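Local coordinates for protein Bd0816 (Bdellovibrio bacteriovorus HD100, PDB 5CER) that probably acts as a serine-type D-Ala-D-Ala carboxypeptidase of the peptidase S13 family, trimming D-alanine from peptidoglycan stem peptides, at residues Thr97-Leu102 with Ile174-Ile179; Leu91-Val96 with Phe167-Pro172; His53-His58 with Leu69-Ser74; Arg75-Gly80 with Arg204-Arg209. The protein carries 2 engineered substitutions. All blocks are in the same frame, centred on the assembly; numbering follows the deposited sequence.

Contact 1 of 4, residues Thr97-Leu102 with Ile174-Ile179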
# COMPACT_ATOMS: atom_id res chain seq x y z
N THR A 97 -9.30 35.01 -1.78
CA THR A 97 -8.00 34.81 -2.36
C THR A 97 -6.88 35.18 -1.35
O THR A 97 -5.71 34.78 -1.51
CB THR A 97 -8.04 35.62 -3.69
OG1 THR A 97 -7.68 34.82 -4.81
CG2 THR A 97 -7.30 36.97 -3.67
N LYS A 98 -7.23 35.89 -0.29
CA LYS A 98 -6.27 36.45 0.67
C LYS A 98 -6.75 36.25 2.09
O LYS A 98 -7.88 36.62 2.39
CB LYS A 98 -6.08 37.95 0.39
CG LYS A 98 -5.28 38.25 -0.87
CD LYS A 98 -4.94 39.73 -1.04
CE LYS A 98 -4.61 40.03 -2.47
NZ LYS A 98 -3.72 41.20 -2.67
N ILE A 99 -5.90 35.67 2.93
CA ILE A 99 -6.18 35.52 4.33
C ILE A 99 -5.22 36.39 5.13
O ILE A 99 -4.01 36.26 4.98
CB ILE A 99 -6.01 34.08 4.85
CG1 ILE A 99 -6.57 33.01 3.88
CG2 ILE A 99 -6.52 33.95 6.30
CD1 ILE A 99 -8.06 32.94 3.68
N GLU A 100 -5.74 37.26 6.00
CA GLU A 100 -4.88 38.03 6.92
C GLU A 100 -4.37 37.13 8.04
O GLU A 100 -3.21 36.72 8.02
CB GLU A 100 -5.61 39.23 7.52
CG GLU A 100 -5.67 40.47 6.65
CD GLU A 100 -4.31 40.94 6.19
OE1 GLU A 100 -3.50 41.31 7.06
OE2 GLU A 100 -4.08 41.01 4.97
N ASN A 101 -5.24 36.82 9.00
CA ASN A 101 -4.91 36.02 10.18
C ASN A 101 -5.55 34.66 10.05
O ASN A 101 -6.78 34.53 10.06
CB ASN A 101 -5.44 36.65 11.46
CG ASN A 101 -4.75 37.93 11.84
OD1 ASN A 101 -5.36 38.80 12.49
ND2 ASN A 101 -3.54 38.11 11.40
N LEU A 102 -4.69 33.65 9.93
CA LEU A 102 -5.12 32.28 9.87
C LEU A 102 -4.78 31.67 11.24
O LEU A 102 -3.62 31.47 11.58
CB LEU A 102 -4.41 31.57 8.71
CG LEU A 102 -5.03 30.28 8.15
CD1 LEU A 102 -4.70 29.85 6.71
CD2 LEU A 102 -4.53 29.25 9.09
N ILE A 174 -3.94 31.23 -3.18
CA ILE A 174 -4.22 31.77 -1.88
C ILE A 174 -2.96 32.50 -1.35
O ILE A 174 -1.84 32.19 -1.76
CB ILE A 174 -4.67 30.66 -0.91
CG1 ILE A 174 -5.47 31.24 0.27
CG2 ILE A 174 -3.49 29.84 -0.41
CD1 ILE A 174 -6.86 31.66 -0.10
N GLU A 175 -3.17 33.53 -0.54
CA GLU A 175 -2.10 34.22 0.20
C GLU A 175 -2.50 34.22 1.66
O GLU A 175 -3.67 34.47 1.98
CB GLU A 175 -1.97 35.66 -0.24
CG GLU A 175 -1.22 35.91 -1.52
CD GLU A 175 -1.05 37.40 -1.81
OE1 GLU A 175 -1.41 38.27 -0.96
OE2 GLU A 175 -0.56 37.72 -2.90
N VAL A 176 -1.55 33.98 2.54
CA VAL A 176 -1.77 34.00 3.97
C VAL A 176 -0.66 34.78 4.62
O VAL A 176 0.52 34.46 4.51
CB VAL A 176 -1.81 32.57 4.56
CG1 VAL A 176 -2.17 32.60 6.04
CG2 VAL A 176 -2.80 31.73 3.79
N ARG A 177 -1.03 35.84 5.29
CA ARG A 177 -0.08 36.68 5.97
C ARG A 177 0.43 36.13 7.30
O ARG A 177 1.63 36.09 7.50
CB ARG A 177 -0.75 38.02 6.26
CG ARG A 177 0.26 39.06 6.67
CD ARG A 177 -0.19 40.48 6.58
NE ARG A 177 0.02 41.14 5.29
CZ ARG A 177 -0.69 42.18 4.94
NH1 ARG A 177 -1.56 42.68 5.81
NH2 ARG A 177 -0.54 42.76 3.77
N ASN A 178 -0.47 35.82 8.23
CA ASN A 178 -0.10 35.37 9.56
C ASN A 178 -0.78 34.08 9.86
O ASN A 178 -1.90 33.84 9.42
CB ASN A 178 -0.49 36.39 10.61
CG ASN A 178 0.40 37.61 10.57
OD1 ASN A 178 1.62 37.51 10.64
ND2 ASN A 178 -0.19 38.79 10.44
N ILE A 179 -0.06 33.23 10.56
CA ILE A 179 -0.51 31.91 10.92
C ILE A 179 -0.16 31.72 12.41
O ILE A 179 0.97 31.99 12.81
CB ILE A 179 0.21 30.84 10.04
CG1 ILE A 179 -0.24 30.91 8.57
CG2 ILE A 179 -0.01 29.44 10.60
CD1 ILE A 179 0.84 30.50 7.57

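Contact 2 of 4, residues Leu91-Val96 with Phe167-Pro172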
# COMPACT_ATOMS: atom_id res chain seq x y z
N LEU A 91 -12.11 28.07 -1.80
CA LEU A 91 -12.03 29.42 -1.25
C LEU A 91 -12.19 30.47 -2.37
O LEU A 91 -12.91 31.48 -2.20
CB LEU A 91 -10.74 29.63 -0.45
CG LEU A 91 -10.78 28.96 0.92
CD1 LEU A 91 -9.38 28.91 1.55
CD2 LEU A 91 -11.75 29.64 1.87
N ASN A 92 -11.54 30.21 -3.49
CA ASN A 92 -11.59 31.10 -4.66
C ASN A 92 -13.01 31.15 -5.28
O ASN A 92 -13.45 32.19 -5.71
CB ASN A 92 -10.55 30.67 -5.73
CG ASN A 92 -9.10 31.00 -5.35
OD1 ASN A 92 -8.13 30.91 -6.15
ND2 ASN A 92 -8.93 31.37 -4.12
N ARG A 93 -13.70 30.01 -5.30
CA ARG A 93 -15.10 29.98 -5.70
C ARG A 93 -15.95 30.91 -4.85
O ARG A 93 -16.86 31.55 -5.38
CB ARG A 93 -15.67 28.56 -5.69
CG ARG A 93 -15.12 27.66 -6.79
CD ARG A 93 -15.73 26.29 -6.69
NE ARG A 93 -17.19 26.43 -6.66
CZ ARG A 93 -18.04 25.98 -5.74
NH1 ARG A 93 -17.66 25.29 -4.73
NH2 ARG A 93 -19.34 26.21 -5.91
N MET A 94 -15.64 31.01 -3.56
CA MET A 94 -16.33 31.91 -2.64
C MET A 94 -15.73 33.31 -2.60
O MET A 94 -16.05 34.06 -1.69
CB MET A 94 -16.18 31.45 -1.20
CG MET A 94 -16.82 30.19 -0.66
SD MET A 94 -16.34 30.06 1.09
CE MET A 94 -16.82 31.60 1.89
N LYS A 95 -14.83 33.64 -3.51
CA LYS A 95 -14.21 34.96 -3.63
C LYS A 95 -13.17 35.29 -2.58
O LYS A 95 -12.97 36.49 -2.27
CB LYS A 95 -15.23 36.11 -3.51
CG LYS A 95 -16.59 35.95 -4.12
CD LYS A 95 -17.49 37.05 -3.62
CE LYS A 95 -18.67 37.25 -4.61
NZ LYS A 95 -19.95 36.74 -4.04
N VAL A 96 -12.56 34.27 -1.99
CA VAL A 96 -11.51 34.45 -1.00
C VAL A 96 -10.18 34.03 -1.59
O VAL A 96 -9.96 32.83 -1.88
CB VAL A 96 -11.81 33.68 0.29
CG1 VAL A 96 -10.62 33.74 1.24
CG2 VAL A 96 -13.06 34.24 0.95
N PHE A 167 -15.61 19.25 -9.40
CA PHE A 167 -15.14 20.48 -9.98
C PHE A 167 -14.00 21.09 -9.16
O PHE A 167 -14.14 21.31 -7.95
CB PHE A 167 -16.29 21.51 -10.11
CG PHE A 167 -15.83 22.83 -10.67
CD1 PHE A 167 -15.30 23.82 -9.83
CD2 PHE A 167 -15.90 23.08 -12.04
CE1 PHE A 167 -14.87 25.04 -10.35
CE2 PHE A 167 -15.46 24.29 -12.57
CZ PHE A 167 -14.96 25.27 -11.73
N MET A 168 -12.93 21.47 -9.85
CA MET A 168 -11.87 22.32 -9.30
C MET A 168 -11.49 23.36 -10.33
O MET A 168 -11.56 23.13 -11.53
CB MET A 168 -10.63 21.51 -8.97
CG MET A 168 -10.85 20.44 -7.91
SD MET A 168 -9.36 19.44 -7.66
CE MET A 168 -8.24 20.61 -6.90
N LEU A 169 -11.11 24.55 -9.86
CA LEU A 169 -10.66 25.62 -10.76
C LEU A 169 -9.35 25.23 -11.42
O LEU A 169 -8.57 24.51 -10.84
CB LEU A 169 -10.51 26.92 -9.99
CG LEU A 169 -11.81 27.51 -9.44
CD1 LEU A 169 -11.52 28.56 -8.39
CD2 LEU A 169 -12.66 28.10 -10.58
N GLU A 170 -9.13 25.69 -12.63
CA GLU A 170 -7.84 25.48 -13.30
C GLU A 170 -6.64 26.02 -12.52
O GLU A 170 -5.62 25.35 -12.38
CB GLU A 170 -7.79 26.09 -14.69
CG GLU A 170 -6.81 25.36 -15.60
CD GLU A 170 -6.75 25.93 -17.00
OE1 GLU A 170 -7.72 26.62 -17.43
OE2 GLU A 170 -5.72 25.68 -17.68
N LYS A 171 -6.78 27.23 -11.98
CA LYS A 171 -5.59 28.02 -11.58
C LYS A 171 -5.84 28.92 -10.36
O LYS A 171 -5.67 30.13 -10.42
CB LYS A 171 -5.03 28.72 -12.85
CG LYS A 171 -3.83 29.71 -12.70
CD LYS A 171 -2.46 29.03 -12.86
CE LYS A 171 -1.20 29.97 -13.04
NZ LYS A 171 -1.42 31.44 -13.31
N PRO A 172 -6.25 28.32 -9.23
CA PRO A 172 -6.50 29.11 -8.04
C PRO A 172 -5.25 29.41 -7.26
O PRO A 172 -4.19 28.75 -7.45
CB PRO A 172 -7.35 28.17 -7.21
CG PRO A 172 -6.76 26.81 -7.50
CD PRO A 172 -6.44 26.87 -8.97

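Contact 3 of 4, residues His53-His58 with Leu69-Ser74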
# COMPACT_ATOMS: atom_id res chain seq x y z
N HIS A 53 -15.42 13.58 8.17
CA HIS A 53 -14.68 14.57 8.97
C HIS A 53 -15.05 15.98 8.49
O HIS A 53 -14.76 16.35 7.35
CB HIS A 53 -13.17 14.35 8.87
CG HIS A 53 -12.71 13.03 9.40
ND1 HIS A 53 -12.07 12.88 10.62
CD2 HIS A 53 -12.83 11.79 8.88
CE1 HIS A 53 -11.81 11.60 10.82
NE2 HIS A 53 -12.26 10.92 9.77
N LYS A 54 -15.74 16.72 9.34
CA LYS A 54 -16.35 18.02 9.02
C LYS A 54 -15.52 19.11 9.62
O LYS A 54 -15.75 19.52 10.78
CB LYS A 54 -17.79 18.12 9.58
CG LYS A 54 -18.78 17.18 8.90
CD LYS A 54 -20.16 17.19 9.54
CE LYS A 54 -20.79 15.78 9.57
NZ LYS A 54 -19.92 14.70 10.19
N THR A 55 -14.57 19.60 8.82
CA THR A 55 -13.73 20.69 9.21
C THR A 55 -14.49 22.01 8.99
O THR A 55 -15.00 22.29 7.90
CB THR A 55 -12.40 20.62 8.46
OG1 THR A 55 -11.84 19.29 8.53
CG2 THR A 55 -11.40 21.57 9.06
N VAL A 56 -14.57 22.84 10.03
CA VAL A 56 -15.33 24.10 9.96
C VAL A 56 -14.37 25.31 9.83
O VAL A 56 -13.38 25.43 10.54
CB VAL A 56 -16.28 24.28 11.15
CG1 VAL A 56 -17.16 25.51 10.95
CG2 VAL A 56 -17.16 23.06 11.33
N LEU A 57 -14.68 26.18 8.87
CA LEU A 57 -13.86 27.31 8.49
C LEU A 57 -14.69 28.55 8.82
O LEU A 57 -15.79 28.73 8.31
CB LEU A 57 -13.54 27.25 7.00
CG LEU A 57 -12.96 25.94 6.47
CD1 LEU A 57 -12.99 25.89 4.98
CD2 LEU A 57 -11.54 25.73 6.96
N HIS A 58 -14.14 29.40 9.68
CA HIS A 58 -14.77 30.59 10.25
C HIS A 58 -14.10 31.81 9.59
O HIS A 58 -12.96 32.12 9.89
CB HIS A 58 -14.59 30.58 11.77
CG HIS A 58 -15.35 29.49 12.44
ND1 HIS A 58 -16.70 29.58 12.69
CD2 HIS A 58 -14.97 28.27 12.86
CE1 HIS A 58 -17.12 28.47 13.26
NE2 HIS A 58 -16.09 27.65 13.37
N LEU A 69 -9.35 33.83 9.04
CA LEU A 69 -9.83 32.47 9.02
C LEU A 69 -9.44 31.75 10.34
O LEU A 69 -8.26 31.70 10.71
CB LEU A 69 -9.20 31.73 7.84
CG LEU A 69 -9.41 30.21 7.73
CD1 LEU A 69 -10.87 29.81 7.93
CD2 LEU A 69 -8.97 29.78 6.34
N HIS A 70 -10.43 31.20 11.04
CA HIS A 70 -10.16 30.26 12.12
C HIS A 70 -10.62 28.86 11.67
O HIS A 70 -11.79 28.68 11.33
CB HIS A 70 -10.88 30.64 13.42
CG HIS A 70 -10.64 29.66 14.53
ND1 HIS A 70 -9.41 29.52 15.12
CD2 HIS A 70 -11.45 28.75 15.11
CE1 HIS A 70 -9.47 28.56 16.03
NE2 HIS A 70 -10.71 28.09 16.06
N VAL A 71 -9.70 27.89 11.71
CA VAL A 71 -10.02 26.52 11.34
C VAL A 71 -10.35 25.78 12.60
O VAL A 71 -9.49 25.59 13.49
CB VAL A 71 -8.81 25.84 10.64
CG1 VAL A 71 -9.21 24.45 10.13
CG2 VAL A 71 -8.29 26.71 9.50
N GLU A 72 -11.59 25.33 12.66
CA GLU A 72 -12.04 24.43 13.71
C GLU A 72 -11.89 23.02 13.13
O GLU A 72 -12.62 22.64 12.24
CB GLU A 72 -13.47 24.72 14.10
CG GLU A 72 -14.02 23.84 15.20
CD GLU A 72 -15.51 24.02 15.41
OE1 GLU A 72 -16.06 24.96 14.84
OE2 GLU A 72 -16.13 23.23 16.14
N GLY A 73 -10.99 22.23 13.71
CA GLY A 73 -10.57 20.93 13.14
C GLY A 73 -11.49 19.77 13.48
O GLY A 73 -12.20 19.82 14.48
N SER A 74 -11.52 18.78 12.60
CA SER A 74 -12.26 17.54 12.81
C SER A 74 -11.31 16.34 12.99
O SER A 74 -11.72 15.22 12.91
CB SER A 74 -13.12 17.30 11.59
OG SER A 74 -12.31 17.19 10.40
O HOH W 1 -9.55 19.08 10.37

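Contact 4 of 4, residues Arg75-Gly80 with Arg204-Arg209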
# COMPACT_ATOMS: atom_id res chain seq x y z
N ARG A 75 -10.02 16.62 13.20
CA ARG A 75 -8.95 15.62 13.22
C ARG A 75 -8.85 14.77 11.92
O ARG A 75 -8.39 13.63 11.96
CB ARG A 75 -9.05 14.71 14.47
CG ARG A 75 -9.21 15.46 15.78
CD ARG A 75 -8.91 14.56 16.99
NE ARG A 75 -7.53 14.07 16.97
CZ ARG A 75 -6.47 14.75 17.37
NH1 ARG A 75 -6.57 15.96 17.88
NH2 ARG A 75 -5.29 14.20 17.26
N ASP A 76 -9.23 15.36 10.81
CA ASP A 76 -9.22 14.68 9.53
C ASP A 76 -7.83 14.04 9.22
O ASP A 76 -6.82 14.74 9.11
CB ASP A 76 -9.63 15.67 8.43
CG ASP A 76 -9.85 15.00 7.07
OD1 ASP A 76 -9.23 13.96 6.80
OD2 ASP A 76 -10.65 15.55 6.27
N PRO A 77 -7.80 12.71 9.09
CA PRO A 77 -6.52 12.03 8.99
C PRO A 77 -5.96 11.96 7.58
O PRO A 77 -4.91 11.32 7.38
CB PRO A 77 -6.85 10.63 9.51
CG PRO A 77 -8.25 10.43 9.06
CD PRO A 77 -8.89 11.76 9.34
N ILE A 78 -6.65 12.53 6.60
CA ILE A 78 -6.15 12.60 5.22
C ILE A 78 -6.00 14.05 4.73
O ILE A 78 -5.92 14.31 3.53
CB ILE A 78 -7.02 11.71 4.29
CG1 ILE A 78 -6.25 11.32 3.01
CG2 ILE A 78 -8.37 12.36 4.00
CD1 ILE A 78 -6.88 10.20 2.23
N PHE A 79 -5.93 15.00 5.68
CA PHE A 79 -5.80 16.42 5.35
C PHE A 79 -4.32 16.73 5.07
O PHE A 79 -3.49 16.76 5.97
CB PHE A 79 -6.36 17.31 6.46
CG PHE A 79 -6.98 18.57 5.96
CD1 PHE A 79 -6.25 19.46 5.19
CD2 PHE A 79 -8.31 18.91 6.30
CE1 PHE A 79 -6.82 20.64 4.73
CE2 PHE A 79 -8.89 20.10 5.84
CZ PHE A 79 -8.14 20.96 5.07
N GLY A 80 -4.01 16.91 3.79
CA GLY A 80 -2.66 17.29 3.35
C GLY A 80 -2.70 18.10 2.07
O GLY A 80 -3.63 18.90 1.87
N ARG A 204 -15.24 5.22 4.49
CA ARG A 204 -14.94 4.03 3.70
C ARG A 204 -13.92 4.29 2.58
O ARG A 204 -13.10 3.42 2.29
CB ARG A 204 -16.21 3.39 3.14
CG ARG A 204 -16.83 4.13 2.01
CD ARG A 204 -18.19 3.55 1.66
NE ARG A 204 -18.56 4.30 0.47
CZ ARG A 204 -19.48 5.20 0.29
NH1 ARG A 204 -20.36 5.49 1.23
NH2 ARG A 204 -19.57 5.77 -0.88
N THR A 205 -13.97 5.49 1.97
CA THR A 205 -13.03 5.87 0.93
C THR A 205 -11.67 6.29 1.46
O THR A 205 -10.64 5.97 0.86
CB THR A 205 -13.66 6.93 0.03
OG1 THR A 205 -14.87 6.37 -0.49
CG2 THR A 205 -12.73 7.31 -1.14
N ILE A 206 -11.65 6.96 2.59
CA ILE A 206 -10.40 7.24 3.29
C ILE A 206 -9.71 5.88 3.63
O ILE A 206 -8.52 5.72 3.48
CB ILE A 206 -10.64 8.06 4.56
CG1 ILE A 206 -11.06 9.47 4.22
CG2 ILE A 206 -9.36 8.07 5.42
CD1 ILE A 206 -11.37 10.38 5.39
N LEU A 207 -10.50 4.91 4.07
CA LEU A 207 -9.98 3.61 4.42
C LEU A 207 -9.48 2.86 3.17
O LEU A 207 -8.41 2.22 3.22
CB LEU A 207 -11.05 2.82 5.18
CG LEU A 207 -11.42 3.40 6.57
CD1 LEU A 207 -12.70 2.76 7.10
CD2 LEU A 207 -10.32 3.23 7.58
N LYS A 208 -10.24 2.93 2.08
CA LYS A 208 -9.84 2.33 0.83
C LYS A 208 -8.49 2.87 0.37
O LYS A 208 -7.62 2.12 -0.04
CB LYS A 208 -10.90 2.56 -0.24
CG LYS A 208 -10.56 1.94 -1.59
CD LYS A 208 -10.80 0.44 -1.61
CE LYS A 208 -10.40 -0.14 -2.96
NZ LYS A 208 -10.92 -1.50 -3.26
N ARG A 209 -8.34 4.19 0.49
CA ARG A 209 -7.07 4.84 0.15
C ARG A 209 -5.90 4.36 1.05
O ARG A 209 -4.83 3.99 0.54
CB ARG A 209 -7.22 6.36 0.24
CG ARG A 209 -6.00 7.18 -0.10
CD ARG A 209 -5.49 6.88 -1.46
NE ARG A 209 -4.59 7.93 -1.92
CZ ARG A 209 -3.92 7.91 -3.09
NH1 ARG A 209 -3.96 6.85 -3.91
NH2 ARG A 209 -3.14 8.95 -3.39

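Contact 1 of 4, residues Thr97-Leu102 with Ile174-Ile179
One face of the Arg177 guanidinium is met by Glu100 OE2, and the carboxylate stands steeply to it, the two planes 73° apart. Glu100 OE1 makes the short arm of this salt bridge, 2.7 Å from Arg177 NH1. Although the CB of Glu100 starts off away from the other strand, a bend at chi2 (-54°) swings the carboxylate back alongside the arginine. The amides of Asn101 and Asn178 lie side by side with planes 38° apart and pack, Asn101 ND2 being 3.6 Å from Asn178 CB.

The backbones form a parallel pair in the mixed sheet. Ile99 is gripped twice: its N gives a nearly straight bond to Glu175 O (2.7 Å), and its O accepts from Arg177 N. At Glu100 the chain turns a corner, and Arg177 follows it, so that the next amide, Asn178 N, bonds to Glu100 O at 2.9 Å. Regular pairing resumes with Leu102 N to Asn178 O (2.8 Å).

On the face of Ile99, Val176, Leu102 and Ile179, Val176 CG1 meets Leu102 CB at 3.6 Å; helix 130-145 packs on Leu102 and Ile179. Lys98 and Glu175 point from the opposite face, with Lys98 NZ 4.1 Å from Glu175 OE1, beyond a salt bridge. The chemistry is split: hydrocarbon joins the pair to its helix, while charges and amides line the more exposed side, the Glu100-Arg177 ion pair joining the strands at the corner.

Contact 2 of 4, residues Leu91-Val96 with Phe167-Pro172
Leu169 CD1 is the central methyl of the apolar contacts between the last turn of helix 81-93 and the loop 167-172: it sits 3.5 Å from Asn92 CB and also reaches Arg93 CG at 4.0 Å. Farther out, Arg93 lays its CD obliquely against Phe167 CE1 (4.0 Å). Beyond CD a bend at chi3 (53°) turns NE and the guanidinium aside, its plane 73° from the ring, and NH1 forms a salt bridge with Glu90. The Asn92 side chain crosses Pro172 at about a right angle, a tight oxygen-to-carbon packing contact with OD1 3.0 Å from Pro172 CB.

Among the polar bonds, Asn92 OD1 accepts from Thr173 N, just beyond the proline, and ND2 gives a weak bond to Val96 O (2.9 Å). On the loop, Leu169 N is held by Ser89 OG.

Backbone bonds finish the helix in a Schellman motif, with Val96 N to Leu91 O at 2.8 Å, Lys95 N to Asn92 O at 3.0 Å, and positive phi at Lys95.

Asn92 thus uses both ends of its amide: OD1 ties the helix end to the residue after the loop and ND2 weakly holds the other end, while carbon packing makes the contact with 167-172 itself.

Contact 3 of 4, residues His53-His58 with Leu69-Ser74
Thr55 OG1 is gripped by two partners, Ser74 OG at 2.9 Å and a water at 2.9 Å, at the open end of the beta hairpin 54-61/67-72. The water in turn accepts from Ser74 N, so it bridges Thr55 OG1 and the Ser74 backbone. Ser74 OG takes the crowded position between its backbone N and carbonyl carbon (chi1 59°), which turns it toward Thr55 and packs it against His53 CB. Beside it, His53 ND1 donates to Ser74 O in the plane of the ring, but the bond is long at 3.3 Å and reaches the carbonyl from 41° above its plane.

Along the antiparallel strands, Val56 with Glu72 and His58 with His70 are hydrogen-bonded pairs, each joined by two backbone bonds. Leu57 and Val71, the non-hydrogen-bonded pair between them, point to the other face of the sheet. There Leu57 CD2 lies 4.1 Å from Val71 CG1 and Leu57 CB 3.8 Å from Leu69 CD1; the CG2 methyl of Thr55 extends this row, 3.8 Å from Val71 CG1.

On the face of Val56 and His58, the carboxylate of Glu72 runs past Val56 CB to reach the next pair. His70 turns away to Thr103, with Tyr187 stacked on its ring. The extended Glu72 chain, with CG anti to the backbone N (chi1 -179°), brings its carboxylate nearly coplanar with the His58 imidazole, and His58 NE2 donates in the ring plane to Glu72 OE1 at 3.1 Å.

Contact 4 of 4, residues Arg75-Gly80 with Arg204-Arg209
Ile78 and Ile206 run alongside one another, pointing opposite ways, and their branched side chains carry most of this buried, largely apolar meeting. Ile78 has CG1 anti to the backbone N (chi1 -158°), which places CG2 in the tight slot between N and the carbonyl carbon. That methyl faces the helix and lies 3.9 Å from Ile206 CD1. The longer branch runs on extended, so its tip, Ile78 CD1, reaches one turn along and meets Arg209 CG, also at 3.9 Å. The two branches thus touch residues a turn apart on one side of the helix.

Ile206 answers with an extended side chain that sends CD1 out toward the loop. Its CG2 stands 4.5 Å from Pro77 CG, a loose contact at the margin. Arg209 starts with CG anti to the backbone N and then bends at chi2 (57°). The Arg209 and Ile78 side chains cross at about a right angle, CG being the arginine atom in contact, while the guanidinium forms salt bridges with Glu115 and Asp303; only aliphatic carbon faces the isoleucine.

The loop is shaped from within. Asp76 OD1 accepts from Ile78 N at 3.0 Å, met on its anti side and somewhat out of the carboxylate plane. Ile218 of helix 216-225 touches both isoleucines.

The loop combines an Asx turn at Asp76 with a type I beta turn from Asp76 to Phe79, Pro77 in its second position: an Asx-Pro turn, set between strand 67-72 and helix 81-93 and docked on helix 203-213.

In the fold
From the N terminus, contact 3 closes first, a short hairpin loop complete before any other contact opens. Contact 4 opens at the next residue and closes only at 204-209, so contacts 1 and 2 are nested inside its long loop. Those two cross: 91-96 and 97-102 follow each other, as do their partners 167-172 and 174-179, and Ile174 packs against Leu91 where they touch. Contacts 1 and 3 belong to one mixed sheet, in which strands 98-104 and 67-72 are neighbours. Contact 2 ties the end of helix 81-93 to the loop leading into strand 175-181. Contact 4, touching contact 3 through His53 and Pro77, joins this sheet region to helix 203-213.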